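Local atomic coordinates of aspartokinase (PDB entry 3TVI), a protein that probably catalyses the ATP-dependent phosphorylation of the beta-carboxyl group of L-aspartate, the first step of the pathway to threonine, methionine and lysine. Residues Pro224-Arg236 against Pro272-Ile284. Numbering follows the deposited sequence.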
ATOM      1  N   PRO B 224       8.444  -7.999 -30.289  1.00 70.14           N
ATOM      2  CA  PRO B 224       9.089  -7.229 -29.216  1.00 66.51           C
ATOM      3  C   PRO B 224      10.537  -7.605 -28.990  1.00 64.09           C
ATOM      4  O   PRO B 224      10.854  -8.784 -28.933  1.00 65.11           O
ATOM      5  CB  PRO B 224       8.289  -7.624 -27.980  1.00 65.51           C
ATOM      6  CG  PRO B 224       7.828  -9.004 -28.266  1.00 66.52           C
ATOM      7  CD  PRO B 224       7.515  -9.006 -29.734  1.00 68.98           C
ATOM      8  N   LYS B 225      11.391  -6.608 -28.819  1.00 62.72           N
ATOM      9  CA  LYS B 225      12.818  -6.830 -28.631  1.00 64.25           C
ATOM     10  C   LYS B 225      13.144  -7.848 -27.527  1.00 63.45           C
ATOM     11  O   LYS B 225      12.378  -8.031 -26.573  1.00 63.06           O
ATOM     12  CB  LYS B 225      13.526  -5.499 -28.344  1.00 66.25           C
ATOM     13  CG  LYS B 225      13.648  -4.607 -29.570  1.00 69.28           C
ATOM     14  CD  LYS B 225      13.924  -3.154 -29.211  1.00 71.51           C
ATOM     15  CE  LYS B 225      13.937  -2.278 -30.461  1.00 74.48           C
ATOM     16  NZ  LYS B 225      13.847  -0.819 -30.159  1.00 74.44           N
ATOM     17  N   THR B 226      14.281  -8.524 -27.691  1.00 61.89           N
ATOM     18  CA  THR B 226      14.805  -9.439 -26.683  1.00 58.70           C
ATOM     19  C   THR B 226      15.561  -8.639 -25.641  1.00 56.29           C
ATOM     20  O   THR B 226      16.206  -7.652 -25.971  1.00 56.19           O
ATOM     21  CB  THR B 226      15.777 -10.444 -27.318  1.00 59.19           C
ATOM     22  OG1 THR B 226      15.050 -11.286 -28.218  1.00 60.52           O
ATOM     23  CG2 THR B 226      16.481 -11.292 -26.251  1.00 57.24           C
ATOM     24  N   ILE B 227      15.494  -9.074 -24.388  1.00 53.79           N
ATOM     25  CA  ILE B 227      16.195  -8.395 -23.310  1.00 52.61           C
ATOM     26  C   ILE B 227      17.669  -8.812 -23.301  1.00 53.61           C
ATOM     27  O   ILE B 227      18.089  -9.629 -22.498  1.00 53.17           O
ATOM     28  CB  ILE B 227      15.578  -8.699 -21.928  1.00 51.13           C
ATOM     29  CG1 ILE B 227      14.068  -8.429 -21.916  1.00 50.80           C
ATOM     30  CG2 ILE B 227      16.273  -7.874 -20.854  1.00 50.33           C
ATOM     31  CD1 ILE B 227      13.396  -8.805 -20.612  1.00 49.64           C
ATOM     32  N   SER B 228      18.452  -8.246 -24.205  1.00 55.03           N
ATOM     33  CA  SER B 228      19.908  -8.376 -24.168  1.00 56.04           C
ATOM     34  C   SER B 228      20.495  -8.707 -22.770  1.00 55.25           C
ATOM     35  O   SER B 228      21.143  -9.738 -22.600  1.00 56.13           O
ATOM     36  CB  SER B 228      20.521  -7.082 -24.708  1.00 57.62           C
ATOM     37  OG  SER B 228      21.931  -7.081 -24.601  1.00 59.77           O
ATOM     38  N   LYS B 229      20.256  -7.841 -21.786  1.00 54.94           N
ATOM     39  CA  LYS B 229      20.851  -7.963 -20.442  1.00 54.85           C
ATOM     40  C   LYS B 229      19.856  -7.582 -19.329  1.00 53.89           C
ATOM     41  O   LYS B 229      18.985  -6.750 -19.531  1.00 54.08           O
ATOM     42  CB  LYS B 229      22.082  -7.061 -20.353  1.00 56.24           C
ATOM     43  CG  LYS B 229      23.292  -7.551 -21.132  1.00 57.38           C
ATOM     44  CD  LYS B 229      24.264  -6.424 -21.463  1.00 59.28           C
ATOM     45  CE  LYS B 229      25.702  -6.930 -21.468  1.00 62.06           C
ATOM     46  NZ  LYS B 229      26.612  -6.212 -22.407  1.00 65.06           N
ATOM     47  N   ILE B 230      19.993  -8.179 -18.150  1.00 53.81           N
ATOM     48  CA  ILE B 230      19.011  -7.980 -17.077  1.00 54.18           C
ATOM     49  C   ILE B 230      19.623  -8.303 -15.704  1.00 55.97           C
ATOM     50  O   ILE B 230      20.293  -9.313 -15.550  1.00 58.43           O
ATOM     51  CB  ILE B 230      17.769  -8.860 -17.336  1.00 53.73           C
ATOM     52  CG1 ILE B 230      16.667  -8.598 -16.317  1.00 53.66           C
ATOM     53  CG2 ILE B 230      18.132 -10.337 -17.313  1.00 53.59           C
ATOM     54  CD1 ILE B 230      15.335  -9.170 -16.743  1.00 52.73           C
ATOM     55  N   SER B 231      19.418  -7.443 -14.711  1.00 56.92           N
ATOM     56  CA  SER B 231      19.996  -7.684 -13.386  1.00 57.75           C
ATOM     57  C   SER B 231      19.122  -8.696 -12.668  1.00 56.39           C
ATOM     58  O   SER B 231      18.031  -8.999 -13.137  1.00 53.94           O
ATOM     59  CB  SER B 231      20.106  -6.375 -12.578  1.00 60.14           C
ATOM     60  OG  SER B 231      19.005  -6.173 -11.698  1.00 60.57           O
ATOM     61  N   TYR B 232      19.592  -9.218 -11.537  1.00 58.13           N
ATOM     62  CA  TYR B 232      18.787 -10.158 -10.761  1.00 60.36           C
ATOM     63  C   TYR B 232      17.575  -9.425 -10.206  1.00 62.11           C
ATOM     64  O   TYR B 232      16.436  -9.852 -10.425  1.00 62.39           O
ATOM     65  CB  TYR B 232      19.582 -10.813  -9.620  1.00 63.00           C
ATOM     66  CG  TYR B 232      20.761 -11.670 -10.066  1.00 66.30           C
ATOM     67  CD1 TYR B 232      20.610 -12.650 -11.044  1.00 67.23           C
ATOM     68  CD2 TYR B 232      22.026 -11.505  -9.493  1.00 69.93           C
ATOM     69  CE1 TYR B 232      21.686 -13.423 -11.453  1.00 70.39           C
ATOM     70  CE2 TYR B 232      23.108 -12.276  -9.894  1.00 70.33           C
ATOM     71  CZ  TYR B 232      22.935 -13.231 -10.873  1.00 71.83           C
ATOM     72  OH  TYR B 232      24.003 -14.000 -11.274  1.00 73.93           O
ATOM     73  N   LYS B 233      17.825  -8.313  -9.507  1.00 65.02           N
ATOM     74  CA  LYS B 233      16.753  -7.492  -8.912  1.00 64.97           C
ATOM     75  C   LYS B 233      15.739  -7.086  -9.979  1.00 62.07           C
ATOM     76  O   LYS B 233      14.529  -7.100  -9.750  1.00 59.74           O
ATOM     77  CB  LYS B 233      17.344  -6.252  -8.230  1.00 67.93           C
ATOM     78  CG  LYS B 233      16.374  -5.084  -8.062  1.00 72.33           C
ATOM     79  CD  LYS B 233      15.429  -5.213  -6.869  1.00 75.29           C
ATOM     80  CE  LYS B 233      15.768  -4.210  -5.764  1.00 76.69           C
ATOM     81  NZ  LYS B 233      14.930  -4.391  -4.542  1.00 78.10           N
ATOM     82  N   GLU B 234      16.262  -6.731 -11.146  1.00 60.35           N
ATOM     83  CA  GLU B 234      15.457  -6.367 -12.304  1.00 60.34           C
ATOM     84  C   GLU B 234      14.545  -7.530 -12.692  1.00 61.29           C
ATOM     85  O   GLU B 234      13.320  -7.386 -12.757  1.00 58.01           O
ATOM     86  CB  GLU B 234      16.400  -6.028 -13.461  1.00 60.28           C
ATOM     87  CG  GLU B 234      15.938  -4.927 -14.395  1.00 60.06           C
ATOM     88  CD  GLU B 234      17.111  -4.261 -15.093  1.00 60.82           C
ATOM     89  OE1 GLU B 234      18.173  -4.916 -15.254  1.00 61.24           O
ATOM     90  OE2 GLU B 234      16.979  -3.076 -15.463  1.00 59.17           O
ATOM     91  N   LEU B 235      15.167  -8.685 -12.924  1.00 63.07           N
ATOM     92  CA  LEU B 235      14.462  -9.911 -13.285  1.00 63.45           C
ATOM     93  C   LEU B 235      13.423 -10.285 -12.245  1.00 63.96           C
ATOM     94  O   LEU B 235      12.303 -10.651 -12.590  1.00 65.29           O
ATOM     95  CB  LEU B 235      15.457 -11.066 -13.461  1.00 63.79           C
ATOM     96  CG  LEU B 235      14.911 -12.476 -13.732  1.00 63.05           C
ATOM     97  CD1 LEU B 235      13.826 -12.475 -14.798  1.00 62.39           C
ATOM     98  CD2 LEU B 235      16.045 -13.405 -14.131  1.00 61.92           C
ATOM     99  N   ARG B 236      13.793 -10.191 -10.974  1.00 64.45           N
ATOM    100  CA  ARG B 236      12.859 -10.488  -9.899  1.00 66.32           C
ATOM    101  C   ARG B 236      11.600  -9.639 -10.027  1.00 67.10           C
ATOM    102  O   ARG B 236      10.487 -10.135  -9.876  1.00 67.38           O
ATOM    103  CB  ARG B 236      13.509 -10.250  -8.545  1.00 67.78           C
ATOM    104  CG  ARG B 236      12.745 -10.846  -7.379  1.00 70.54           C
ATOM    105  CD  ARG B 236      13.620 -10.877  -6.134  1.00 76.21           C
ATOM    106  NE  ARG B 236      13.903  -9.531  -5.614  1.00 79.20           N
ATOM    107  CZ  ARG B 236      15.055  -9.141  -5.059  1.00 80.28           C
ATOM    108  NH1 ARG B 236      16.088  -9.978  -4.941  1.00 78.31           N
ATOM    109  NH2 ARG B 236      15.179  -7.887  -4.623  1.00 81.52           N
ATOM    110  N   PRO B 272      21.110 -15.095 -29.661  1.00 57.68           N
ATOM    111  CA  PRO B 272      21.796 -14.748 -28.428  1.00 56.57           C
ATOM    112  C   PRO B 272      20.796 -14.699 -27.306  1.00 55.38           C
ATOM    113  O   PRO B 272      19.598 -14.508 -27.539  1.00 56.04           O
ATOM    114  CB  PRO B 272      22.380 -13.364 -28.711  1.00 56.64           C
ATOM    115  CG  PRO B 272      21.651 -12.839 -29.907  1.00 57.86           C
ATOM    116  CD  PRO B 272      20.720 -13.893 -30.419  1.00 58.08           C
ATOM    117  N   GLY B 273      21.259 -14.897 -26.089  1.00 54.88           N
ATOM    118  CA  GLY B 273      20.324 -14.939 -24.984  1.00 55.09           C
ATOM    119  C   GLY B 273      19.964 -13.590 -24.401  1.00 54.14           C
ATOM    120  O   GLY B 273      20.388 -12.535 -24.868  1.00 53.37           O
ATOM    121  N   THR B 274      19.149 -13.638 -23.369  1.00 53.69           N
ATOM    122  CA  THR B 274      19.170 -12.591 -22.396  1.00 55.07           C
ATOM    123  C   THR B 274      20.223 -13.066 -21.412  1.00 55.51           C
ATOM    124  O   THR B 274      20.430 -14.270 -21.247  1.00 55.61           O
ATOM    125  CB  THR B 274      17.800 -12.384 -21.751  1.00 54.77           C
ATOM    126  OG1 THR B 274      17.422 -13.565 -21.047  1.00 56.93           O
ATOM    127  CG2 THR B 274      16.773 -12.075 -22.832  1.00 54.61           C
ATOM    128  N   LEU B 275      20.907 -12.115 -20.792  1.00 55.89           N
ATOM    129  CA  LEU B 275      22.118 -12.398 -20.047  1.00 56.06           C
ATOM    130  C   LEU B 275      21.961 -11.844 -18.627  1.00 57.08           C
ATOM    131  O   LEU B 275      22.192 -10.661 -18.377  1.00 59.85           O
ATOM    132  CB  LEU B 275      23.303 -11.766 -20.789  1.00 56.15           C
ATOM    133  CG  LEU B 275      24.721 -12.238 -20.479  1.00 56.34           C
ATOM    134  CD1 LEU B 275      24.789 -13.756 -20.414  1.00 56.37           C
ATOM    135  CD2 LEU B 275      25.692 -11.705 -21.518  1.00 56.28           C
ATOM    136  N   ILE B 276      21.555 -12.707 -17.700  1.00 56.07           N
ATOM    137  CA  ILE B 276      21.169 -12.271 -16.364  1.00 54.93           C
ATOM    138  C   ILE B 276      22.416 -12.008 -15.531  1.00 57.09           C
ATOM    139  O   ILE B 276      23.087 -12.943 -15.098  1.00 56.66           O
ATOM    140  CB  ILE B 276      20.281 -13.306 -15.655  1.00 53.69           C
ATOM    141  CG1 ILE B 276      19.059 -13.654 -16.526  1.00 53.41           C
ATOM    142  CG2 ILE B 276      19.854 -12.784 -14.292  1.00 52.16           C
ATOM    143  CD1 ILE B 276      18.325 -14.921 -16.126  1.00 51.95           C
ATOM    144  N   LEU B 277      22.708 -10.725 -15.314  1.00 61.20           N
ATOM    145  CA  LEU B 277      23.935 -10.271 -14.639  1.00 63.88           C
ATOM    146  C   LEU B 277      23.714 -10.014 -13.153  1.00 66.67           C
ATOM    147  O   LEU B 277      22.616 -10.208 -12.638  1.00 66.89           O
ATOM    148  CB  LEU B 277      24.435  -8.986 -15.303  1.00 64.12           C
ATOM    149  CG  LEU B 277      25.165  -9.083 -16.647  1.00 64.47           C
ATOM    150  CD1 LEU B 277      25.295 -10.513 -17.147  1.00 63.15           C
ATOM    151  CD2 LEU B 277      24.467  -8.193 -17.674  1.00 64.06           C
ATOM    152  N   SER B 278      24.773  -9.592 -12.466  1.00 72.30           N
ATOM    153  CA  SER B 278      24.673  -9.168 -11.072  1.00 76.83           C
ATOM    154  C   SER B 278      24.279  -7.706 -11.023  1.00 79.54           C
ATOM    155  O   SER B 278      24.480  -6.977 -11.992  1.00 76.68           O
ATOM    156  CB  SER B 278      26.001  -9.369 -10.339  1.00 77.44           C
ATOM    157  OG  SER B 278      25.772  -9.585  -8.960  1.00 78.73           O
ATOM    158  N   ASP B 279      23.727  -7.280  -9.891  1.00 86.64           N
ATOM    159  CA  ASP B 279      23.325  -5.881  -9.720  1.00 95.17           C
ATOM    160  C   ASP B 279      24.514  -4.927  -9.892  1.00 96.68           C
ATOM    161  O   ASP B 279      24.465  -4.018 -10.724  1.00 98.55           O
ATOM    162  CB  ASP B 279      22.634  -5.662  -8.365  1.00 98.58           C
ATOM    163  CG  ASP B 279      21.260  -6.330  -8.291  1.00101.39           C
ATOM    164  OD1 ASP B 279      20.928  -6.877  -7.213  1.00106.26           O
ATOM    165  OD2 ASP B 279      20.516  -6.313  -9.302  1.00 97.36           O
ATOM    166  N   THR B 280      25.586  -5.145  -9.135  1.00 98.01           N
ATOM    167  CA  THR B 280      26.804  -4.334  -9.294  1.00101.41           C
ATOM    168  C   THR B 280      27.631  -4.728 -10.542  1.00 99.57           C
ATOM    169  O   THR B 280      28.565  -4.015 -10.920  1.00 96.78           O
ATOM    170  CB  THR B 280      27.691  -4.364  -8.022  1.00103.43           C
ATOM    171  OG1 THR B 280      28.065  -5.713  -7.708  1.00101.89           O
ATOM    172  CG2 THR B 280      26.945  -3.741  -6.830  1.00101.06           C
ATOM    173  N   HIS B 281      27.277  -5.852 -11.173  1.00 99.11           N
ATOM    174  CA  HIS B 281      27.939  -6.320 -12.399  1.00 99.13           C
ATOM    175  C   HIS B 281      27.237  -5.858 -13.654  1.00 98.08           C
ATOM    176  O   HIS B 281      27.853  -5.821 -14.723  1.00 99.61           O
ATOM    177  CB  HIS B 281      28.071  -7.843 -12.400  1.00 93.73           C
ATOM    178  N   LYS B 282      25.950  -5.513 -13.555  1.00 95.42           N
ATOM    179  CA  LYS B 282      25.236  -4.894 -14.682  1.00 92.48           C
ATOM    180  C   LYS B 282      25.515  -3.399 -14.697  1.00 93.96           C
ATOM    181  O   LYS B 282      25.577  -2.765 -13.641  1.00 94.36           O
ATOM    182  CB  LYS B 282      23.721  -5.115 -14.599  1.00 86.99           C
ATOM    183  CG  LYS B 282      23.001  -4.774 -15.900  1.00 84.02           C
ATOM    184  CD  LYS B 282      21.506  -4.536 -15.730  1.00 81.36           C
ATOM    185  CE  LYS B 282      20.889  -4.167 -17.075  1.00 80.06           C
ATOM    186  NZ  LYS B 282      19.442  -3.827 -17.035  1.00 75.38           N
ATOM    187  N   GLU B 283      25.674  -2.838 -15.891  1.00 94.11           N
ATOM    188  CA  GLU B 283      25.803  -1.394 -16.033  1.00 96.49           C
ATOM    189  C   GLU B 283      24.412  -0.750 -15.940  1.00 96.55           C
ATOM    190  O   GLU B 283      23.437  -1.417 -15.588  1.00 95.51           O
ATOM    191  CB  GLU B 283      26.520  -1.044 -17.342  1.00 98.90           C
ATOM    192  CG  GLU B 283      25.706  -1.237 -18.615  1.00100.14           C
ATOM    193  CD  GLU B 283      26.522  -0.954 -19.864  1.00102.97           C
ATOM    194  OE1 GLU B 283      26.076  -0.142 -20.708  1.00102.55           O
ATOM    195  OE2 GLU B 283      27.619  -1.533 -19.999  1.00106.11           O
ATOM    196  N   ILE B 284      24.323   0.546 -16.226  1.00 97.50           N
ATOM    197  CA  ILE B 284      23.042   1.250 -16.192  1.00 98.15           C
ATOM    198  C   ILE B 284      22.874   2.120 -17.434  1.00 99.58           C
ATOM    199  O   ILE B 284      23.476   3.191 -17.536  1.00 98.69           O
ATOM    200  CB  ILE B 284      22.892   2.124 -14.926  1.00 98.28           C
ATOM    201  CG1 ILE B 284      23.105   1.282 -13.661  1.00 98.64           C
ATOM    202  CG2 ILE B 284      21.514   2.774 -14.894  1.00 98.22           C
ATOM    203  CD1 ILE B 284      22.785   2.005 -12.369  1.00 97.03           C
TER
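Ile276 is packed from three directions: Ile230 lies alongside it, CG2 to Ile276 CG1 at 3.5 Å, while the Tyr232 ring and Leu235 each cross it at about a right angle. With CG1 beside its backbone N (chi1 -54°), Ile276 sends CD1 against Leu235 CD2 and CG2 against Tyr232 CD1. One face of the Tyr232 ring takes the carbonyl oxygen of Leu277, which stands 3.2 Å above the plane, over its centre. Strands 229-231 and 274-277 run parallel, joined by Leu277 N to Ile230 O at 2.8 Å and by weaker bonds before it. In the amino acid kinase fold they end the main sheet, where 229-231 is the outermost strand of the chain and 274-277 pairs antiparallel with strand 261-265 on its other side. Ser231 then opens helix 232-240 in a capping box with Glu234, and its OG donates to Asp279 OD2 (2.8 Å), met nearly along the C-O axis. Glu234 OE1 accepts Ser231 N through its anti lone pair and forms a salt bridge with the extended Lys282, while OE2 is held by Thr290 and Thr382. On the face that carries Lys229, Ser231 and Leu277, the part away from Ser231 is looser: the aliphatic part of exposed Lys229 obliquely crosses Leu277, CG to CD2 at 3.7 Å.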